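Local coordinates for protein ActVA-Orf6 monooxygenase (Streptomyces coelicolor, PDB 1N5V) that probably oxidises a three-ring aromatic polyketide to its quinone during actinorhodin biosynthesis, without the help of a metal or flavin cofactor, at residues L46-H51 with N61-E66; V8-V13 with A100-P105. All blocks are in the same frame, centred on the assembly; numbering follows the deposited sequence.

In the fold
Both interactions are antiparallel strand pairings in one four-stranded sheet, ordered 45-53, 58-65, 10-17, 99-109. Interaction 1 is the hairpin pair at one side, almost wholly buried; interaction 2 joins strands from near the two ends of the chain and is only partly buried, with V101 exposed. The inner strands 58-65 and 10-17 are neighbours, so the contacts meet through probable hydrogen bonds from W65 N to F10 O and from A63 N to A12 O. Both contacts touch the bound tetracyclic ligand from one face, and both also reach the second subunit, mainly through the other. Interaction 1 adds amide, hydroxyl and water chemistry to its ladder, whereas interaction 2 adds apolar and aromatic packing.

Interaction 1. Residues L46-H51 with N61-E66; sequences LSATYH and NYAQWE. With NOM (7-hydroxy-5-methyl-3,3a,5,11b-tetrahydro-1,4-dioxa-cyclopenta[a]anthracene-2,6,11-trione), chain C.
The hairpin of strands 45-53 and 58-65 pairs here around a classic beta bulge, in which L46 and S47 both face Q64. Q64 O takes L46 N at 2.9 Å and S47 N through a weaker bond; beyond the bulge, T49 and Y62 exchange two backbone bonds. The face carrying A48, Y50, N61 and A63 lines the ligand pocket of this ferredoxin-like (dimeric alpha/beta barrel) fold. N61, its CG swung away from the backbone N (chi1 175°), lays its amide over one face of the Y50 ring, CG 3.9 Å above the ring plane and offset toward the rim, the two planes 14° apart. N61 ND2 then reaches 3.3 Å from C2 of the tetracyclic ligand, while N61 OD1 sits 3.3 Å from A48 CB. W65 NE1 donates to O2 of the ligand at 2.9 Å, and Y71 OH also hydrogen-bonds the ligand. On the other face, H51 NE2 hydrogen-bonds Y62 OH of the second subunit, and Y62 OH hydrogen-bonds H51 NE2 of that subunit. A water bridges S47 OG, T49 OG1 and Y62 O. S47 OG itself donates to Q64 OE1 at 2.7 Å, coming from above the amide carbonyl plane.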
loop_
_atom_site.group_PDB
_atom_site.type_symbol
_atom_site.label_atom_id
_atom_site.label_comp_id
_atom_site.label_asym_id
_atom_site.label_seq_id
_atom_site.Cartn_x
_atom_site.Cartn_y
_atom_site.Cartn_z
ATOM N N LEU A 46 -8.552 6.041 9.304
ATOM C CA LEU A 46 -9.210 6.237 8.027
ATOM C C LEU A 46 -9.543 4.909 7.348
ATOM O O LEU A 46 -10.562 4.783 6.665
ATOM C CB LEU A 46 -8.395 7.180 7.117
ATOM C CG LEU A 46 -8.221 8.638 7.629
ATOM C CD1 LEU A 46 -7.366 9.544 6.751
ATOM C CD2 LEU A 46 -9.617 9.293 7.763
ATOM N N SER A 47 -8.735 3.868 7.402
ATOM C CA SER A 47 -9.068 2.617 6.755
ATOM C C SER A 47 -7.957 1.616 6.975
ATOM O O SER A 47 -6.851 2.012 7.313
ATOM C CB SER A 47 -9.227 2.795 5.225
ATOM O OG SER A 47 -7.958 3.051 4.612
ATOM N N ALA A 48 -8.297 0.355 6.876
ATOM C CA ALA A 48 -7.312 -0.726 6.856
ATOM C C ALA A 48 -7.789 -1.688 5.747
ATOM O O ALA A 48 -8.844 -2.348 5.894
ATOM C CB ALA A 48 -7.145 -1.392 8.202
ATOM N N THR A 49 -7.018 -1.760 4.670
ATOM C CA THR A 49 -7.389 -2.671 3.565
ATOM C C THR A 49 -6.473 -3.878 3.450
ATOM O O THR A 49 -5.263 -3.689 3.369
ATOM C CB THR A 49 -7.366 -1.926 2.239
ATOM O OG1 THR A 49 -8.279 -0.824 2.437
ATOM C CG2 THR A 49 -7.779 -2.790 1.072
ATOM N N TYR A 50 -7.037 -5.065 3.566
ATOM C CA TYR A 50 -6.253 -6.298 3.593
ATOM C C TYR A 50 -6.265 -6.975 2.224
ATOM O O TYR A 50 -7.310 -7.153 1.598
ATOM C CB TYR A 50 -6.828 -7.324 4.562
ATOM C CG TYR A 50 -6.533 -6.905 5.990
ATOM C CD1 TYR A 50 -7.351 -5.934 6.568
ATOM C CD2 TYR A 50 -5.507 -7.438 6.694
ATOM C CE1 TYR A 50 -7.096 -5.499 7.863
ATOM C CE2 TYR A 50 -5.211 -7.013 7.981
ATOM C CZ TYR A 50 -6.021 -6.037 8.533
ATOM O OH TYR A 50 -5.816 -5.653 9.818
ATOM N N HIS A 51 -5.066 -7.327 1.782
ATOM C CA HIS A 51 -4.975 -7.871 0.444
ATOM C C HIS A 51 -4.241 -9.209 0.537
ATOM O O HIS A 51 -3.258 -9.283 1.301
ATOM C CB HIS A 51 -4.065 -6.911 -0.346
ATOM C CG HIS A 51 -4.352 -5.461 -0.454
ATOM N ND1 HIS A 51 -4.084 -4.515 0.520
ATOM C CD2 HIS A 51 -4.826 -4.748 -1.538
ATOM C CE1 HIS A 51 -4.431 -3.322 0.075
ATOM N NE2 HIS A 51 -4.894 -3.442 -1.195
ATOM N N ASN A 61 -1.698 -5.310 4.708
ATOM C CA ASN A 61 -2.664 -4.305 5.155
ATOM C C ASN A 61 -2.088 -2.922 4.763
ATOM O O ASN A 61 -0.990 -2.649 5.189
ATOM C CB ASN A 61 -2.726 -4.348 6.693
ATOM C CG ASN A 61 -3.576 -3.292 7.364
ATOM O OD1 ASN A 61 -4.402 -2.647 6.767
ATOM N ND2 ASN A 61 -3.560 -3.092 8.685
ATOM N N TYR A 62 -2.748 -2.092 4.015
ATOM C CA TYR A 62 -2.467 -0.722 3.671
ATOM C C TYR A 62 -3.423 0.094 4.543
ATOM O O TYR A 62 -4.637 -0.052 4.335
ATOM C CB TYR A 62 -2.772 -0.403 2.201
ATOM C CG TYR A 62 -2.496 1.016 1.784
ATOM C CD1 TYR A 62 -1.200 1.450 1.542
ATOM C CD2 TYR A 62 -3.530 1.938 1.643
ATOM C CE1 TYR A 62 -0.889 2.785 1.163
ATOM C CE2 TYR A 62 -3.270 3.261 1.301
ATOM C CZ TYR A 62 -1.956 3.646 1.071
ATOM O OH TYR A 62 -1.714 4.953 0.765
ATOM N N ALA A 63 -2.915 0.675 5.609
ATOM C CA ALA A 63 -3.707 1.370 6.604
ATOM C C ALA A 63 -3.491 2.878 6.541
ATOM O O ALA A 63 -2.364 3.418 6.442
ATOM C CB ALA A 63 -3.374 0.786 7.956
ATOM N N GLN A 64 -4.568 3.627 6.525
ATOM C CA GLN A 64 -4.547 5.091 6.393
ATOM C C GLN A 64 -4.943 5.745 7.715
ATOM O O GLN A 64 -5.895 5.276 8.339
ATOM C CB GLN A 64 -5.596 5.523 5.353
ATOM C CG GLN A 64 -5.289 5.312 3.896
ATOM C CD GLN A 64 -6.476 5.614 2.981
ATOM O OE1 GLN A 64 -7.652 5.396 3.348
ATOM N NE2 GLN A 64 -6.249 6.089 1.756
ATOM N N TRP A 65 -4.174 6.734 8.180
ATOM C CA TRP A 65 -4.327 7.415 9.415
ATOM C C TRP A 65 -4.228 8.928 9.161
ATOM O O TRP A 65 -3.512 9.315 8.239
ATOM C CB TRP A 65 -3.256 7.093 10.504
ATOM C CG TRP A 65 -3.519 5.734 11.057
ATOM C CD1 TRP A 65 -3.088 4.549 10.491
ATOM C CD2 TRP A 65 -4.357 5.403 12.190
ATOM N NE1 TRP A 65 -3.612 3.523 11.241
ATOM C CE2 TRP A 65 -4.364 4.001 12.290
ATOM C CE3 TRP A 65 -5.068 6.124 13.109
ATOM C CZ2 TRP A 65 -5.033 3.321 13.283
ATOM C CZ3 TRP A 65 -5.754 5.472 14.123
ATOM C CH2 TRP A 65 -5.747 4.071 14.204
ATOM N N GLU A 66 -4.891 9.734 10.006
ATOM C CA GLU A 66 -4.835 11.170 9.697
ATOM C C GLU A 66 -3.455 11.743 10.001
ATOM O O GLU A 66 -2.948 12.633 9.303
ATOM C CB GLU A 66 -5.934 11.952 10.344
ATOM C CG GLU A 66 -7.380 11.574 10.116
ATOM C CD GLU A 66 -8.348 12.605 10.683
ATOM O OE1 GLU A 66 -7.939 13.402 11.572
ATOM O OE2 GLU A 66 -9.528 12.674 10.254
HETATM C C1 NOM C . -5.218 -1.481 11.258
HETATM C C2 NOM C . -4.600 -2.616 11.752
HETATM C C3 NOM C . -3.244 -2.569 12.059
HETATM C C4 NOM C . -2.473 -1.409 11.896
HETATM C C5 NOM C . -3.129 -0.282 11.404
HETATM C C6 NOM C . -4.489 -0.310 11.105
HETATM C C10 NOM C . -2.581 -3.732 12.562
HETATM C C9 NOM C . -1.185 -3.711 12.886
HETATM C C8 NOM C . -0.401 -2.552 12.732
HETATM C C7 NOM C . -1.075 -1.380 12.224
HETATM O O3 NOM C . -0.384 -0.386 12.089
HETATM O O4 NOM C . -3.169 -4.796 12.737
HETATM O O2 NOM C . -2.417 0.878 11.194
HETATM C C13 NOM C . -0.628 -4.893 13.375
HETATM C C14 NOM C . 0.919 -4.934 13.335
HETATM O O1 NOM C . 1.594 -3.740 13.558
HETATM C C11 NOM C . 0.941 -2.585 13.057
HETATM C C12 NOM C . 1.942 -1.573 12.563
HETATM C C15 NOM C . 1.374 -6.136 14.133
HETATM C C16 NOM C . 0.090 -7.009 14.178
HETATM O O5 NOM C . 0.190 -8.163 14.622
HETATM O O6 NOM C . -0.972 -6.509 13.781
HETATM O O HOH W 1 -6.612 1.371 2.976
#

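Interaction 2. Residues V8-V13 with A100-P105; sequences VGFVAV and AVFMTP. With NOM (7-hydroxy-5-methyl-3,3a,5,11b-tetrahydro-1,4-dioxa-cyclopenta[a]anthracene-2,6,11-trione), chain C.
V11 N donates to M103 O at 2.8 Å, and M103 N returns the bond to V11 O. Two residues on, V13 N meets V101 O at 3.0 Å, and V101 N closes that pair on V13 O. Between these rungs lies the non-hydrogen-bonded pair of A12 and F102, tied by CA-H...O contacts from A12 CA to V101 O and from F102 CA to V11 O.

On the face that carries V11, V13 and M103, the methionine makes the apolar contact. Its CG falls between the backbone N and the carbonyl carbon (chi1 70°), which sets M103 CG 3.7 Å from V11 CB, the two side chains crossing at a slant; the bend at chi3 then carries M103 CE to within 3.6 Å of V13 CG2. The pairing joins the first and last strands of the ferredoxin-like sheet, and the M103 side looks toward the second subunit: M103 packs on V60 of that chain, and M103, T104 and P105 pair with one of its strands, extending the sheet across the interface.

A12 and F102 turn to the face that holds the ligand. F102 CE1 comes within 3.9 Å of the ligand methyl carbon C12, and A100 CB also reaches that methyl; A12 CB lies 3.7 Å from ligand O3. F10 follows on this side, its ring near parallel to that of F102 (planes 18° apart) but slid so far that the two barely overlap, touching through F10 CZ and F102 CD1 at 3.5 Å. At the far end the P105 ring crosses V8 at about a right angle, its CG 3.6 Å from V8 CG1.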
loop_
_atom_site.group_PDB
_atom_site.type_symbol
_atom_site.label_atom_id
_atom_site.label_comp_id
_atom_site.label_asym_id
_atom_site.label_seq_id
_atom_site.Cartn_x
_atom_site.Cartn_y
_atom_site.Cartn_z
ATOM N N VAL A 8 -5.100 12.214 4.591
ATOM C CA VAL A 8 -4.245 11.072 4.884
ATOM C C VAL A 8 -2.844 11.576 5.256
ATOM O O VAL A 8 -1.985 11.906 4.455
ATOM C CB VAL A 8 -4.182 10.040 3.740
ATOM C CG1 VAL A 8 -3.239 8.901 4.090
ATOM C CG2 VAL A 8 -5.564 9.461 3.429
ATOM N N GLY A 9 -2.520 11.543 6.562
ATOM C CA GLY A 9 -1.203 12.051 6.978
ATOM C C GLY A 9 -0.208 10.936 7.271
ATOM O O GLY A 9 0.955 11.235 7.429
ATOM N N PHE A 10 -0.644 9.685 7.363
ATOM C CA PHE A 10 0.258 8.641 7.772
ATOM C C PHE A 10 -0.299 7.303 7.331
ATOM O O PHE A 10 -1.476 7.042 7.469
ATOM C CB PHE A 10 0.446 8.705 9.290
ATOM C CG PHE A 10 1.442 7.769 9.914
ATOM C CD1 PHE A 10 2.785 8.101 9.975
ATOM C CD2 PHE A 10 1.033 6.563 10.456
ATOM C CE1 PHE A 10 3.710 7.234 10.529
ATOM C CE2 PHE A 10 1.960 5.705 11.021
ATOM C CZ PHE A 10 3.295 6.048 11.111
ATOM N N VAL A 11 0.592 6.468 6.835
ATOM C CA VAL A 11 0.316 5.163 6.300
ATOM C C VAL A 11 1.238 4.146 6.931
ATOM O O VAL A 11 2.458 4.258 7.040
ATOM C CB VAL A 11 0.476 5.200 4.757
ATOM C CG1 VAL A 11 0.397 3.808 4.109
ATOM C CG2 VAL A 11 -0.569 6.101 4.101
ATOM N N ALA A 12 0.656 3.020 7.286
ATOM C CA ALA A 12 1.337 1.822 7.780
ATOM C C ALA A 12 1.006 0.705 6.780
ATOM O O ALA A 12 -0.136 0.385 6.437
ATOM C CB ALA A 12 0.848 1.469 9.186
ATOM N N VAL A 13 2.025 0.089 6.235
ATOM C CA VAL A 13 1.904 -1.032 5.310
ATOM C C VAL A 13 2.442 -2.219 6.095
ATOM O O VAL A 13 3.621 -2.270 6.409
ATOM C CB VAL A 13 2.739 -0.794 4.051
ATOM C CG1 VAL A 13 2.686 -2.036 3.180
ATOM C CG2 VAL A 13 2.245 0.447 3.325
ATOM N N ALA A 100 6.284 -4.089 9.417
ATOM C CA ALA A 100 5.607 -2.831 9.182
ATOM C C ALA A 100 6.514 -1.762 8.599
ATOM O O ALA A 100 7.711 -1.722 8.919
ATOM C CB ALA A 100 5.016 -2.309 10.474
ATOM N N VAL A 101 5.971 -1.011 7.663
ATOM C CA VAL A 101 6.706 0.082 7.042
ATOM C C VAL A 101 5.890 1.347 7.281
ATOM O O VAL A 101 4.671 1.335 7.100
ATOM C CB VAL A 101 6.955 -0.115 5.535
ATOM C CG1 VAL A 101 7.831 1.004 4.953
ATOM C CG2 VAL A 101 7.648 -1.435 5.194
ATOM N N PHE A 102 6.456 2.386 7.862
ATOM C CA PHE A 102 5.735 3.631 8.139
ATOM C C PHE A 102 6.154 4.623 7.058
ATOM O O PHE A 102 7.285 4.707 6.597
ATOM C CB PHE A 102 5.898 4.113 9.566
ATOM C CG PHE A 102 5.564 3.072 10.600
ATOM C CD1 PHE A 102 4.255 2.711 10.860
ATOM C CD2 PHE A 102 6.546 2.431 11.316
ATOM C CE1 PHE A 102 3.946 1.721 11.781
ATOM C CE2 PHE A 102 6.288 1.461 12.268
ATOM C CZ PHE A 102 4.970 1.099 12.504
ATOM N N MET A 103 5.203 5.456 6.655
ATOM C CA MET A 103 5.372 6.360 5.576
ATOM C C MET A 103 4.291 7.398 5.463
ATOM O O MET A 103 3.138 7.335 5.912
ATOM C CB MET A 103 5.396 5.422 4.304
ATOM C CG MET A 103 4.084 4.792 3.963
ATOM S SD MET A 103 4.084 3.648 2.553
ATOM C CE MET A 103 5.229 2.412 3.097
ATOM N N THR A 104 4.655 8.389 4.639
ATOM C CA THR A 104 3.735 9.517 4.378
ATOM C C THR A 104 3.449 9.627 2.915
ATOM O O THR A 104 4.391 9.643 2.093
ATOM C CB THR A 104 4.553 10.710 4.959
ATOM O OG1 THR A 104 4.278 10.714 6.385
ATOM C CG2 THR A 104 4.267 12.035 4.367
ATOM N N PRO A 105 2.202 9.843 2.545
ATOM C CA PRO A 105 1.860 10.039 1.148
ATOM C C PRO A 105 2.567 11.294 0.619
ATOM O O PRO A 105 2.617 12.232 1.408
ATOM C CB PRO A 105 0.356 10.109 1.109
ATOM C CG PRO A 105 -0.163 9.875 2.478
ATOM C CD PRO A 105 1.020 9.888 3.408
HETATM C C1 NOM C . -5.218 -1.481 11.258
HETATM C C2 NOM C . -4.600 -2.616 11.752
HETATM C C3 NOM C . -3.244 -2.569 12.059
HETATM C C4 NOM C . -2.473 -1.409 11.896
HETATM C C5 NOM C . -3.129 -0.282 11.404
HETATM C C6 NOM C . -4.489 -0.310 11.105
HETATM C C10 NOM C . -2.581 -3.732 12.562
HETATM C C9 NOM C . -1.185 -3.711 12.886
HETATM C C8 NOM C . -0.401 -2.552 12.732
HETATM C C7 NOM C . -1.075 -1.380 12.224
HETATM O O3 NOM C . -0.384 -0.386 12.089
HETATM O O4 NOM C . -3.169 -4.796 12.737
HETATM O O2 NOM C . -2.417 0.878 11.194
HETATM C C13 NOM C . -0.628 -4.893 13.375
HETATM C C14 NOM C . 0.919 -4.934 13.335
HETATM O O1 NOM C . 1.594 -3.740 13.558
HETATM C C11 NOM C . 0.941 -2.585 13.057
HETATM C C12 NOM C . 1.942 -1.573 12.563
HETATM C C15 NOM C . 1.374 -6.136 14.133
HETATM C C16 NOM C . 0.090 -7.009 14.178
HETATM O O5 NOM C . 0.190 -8.163 14.622
HETATM O O6 NOM C . -0.972 -6.509 13.781
#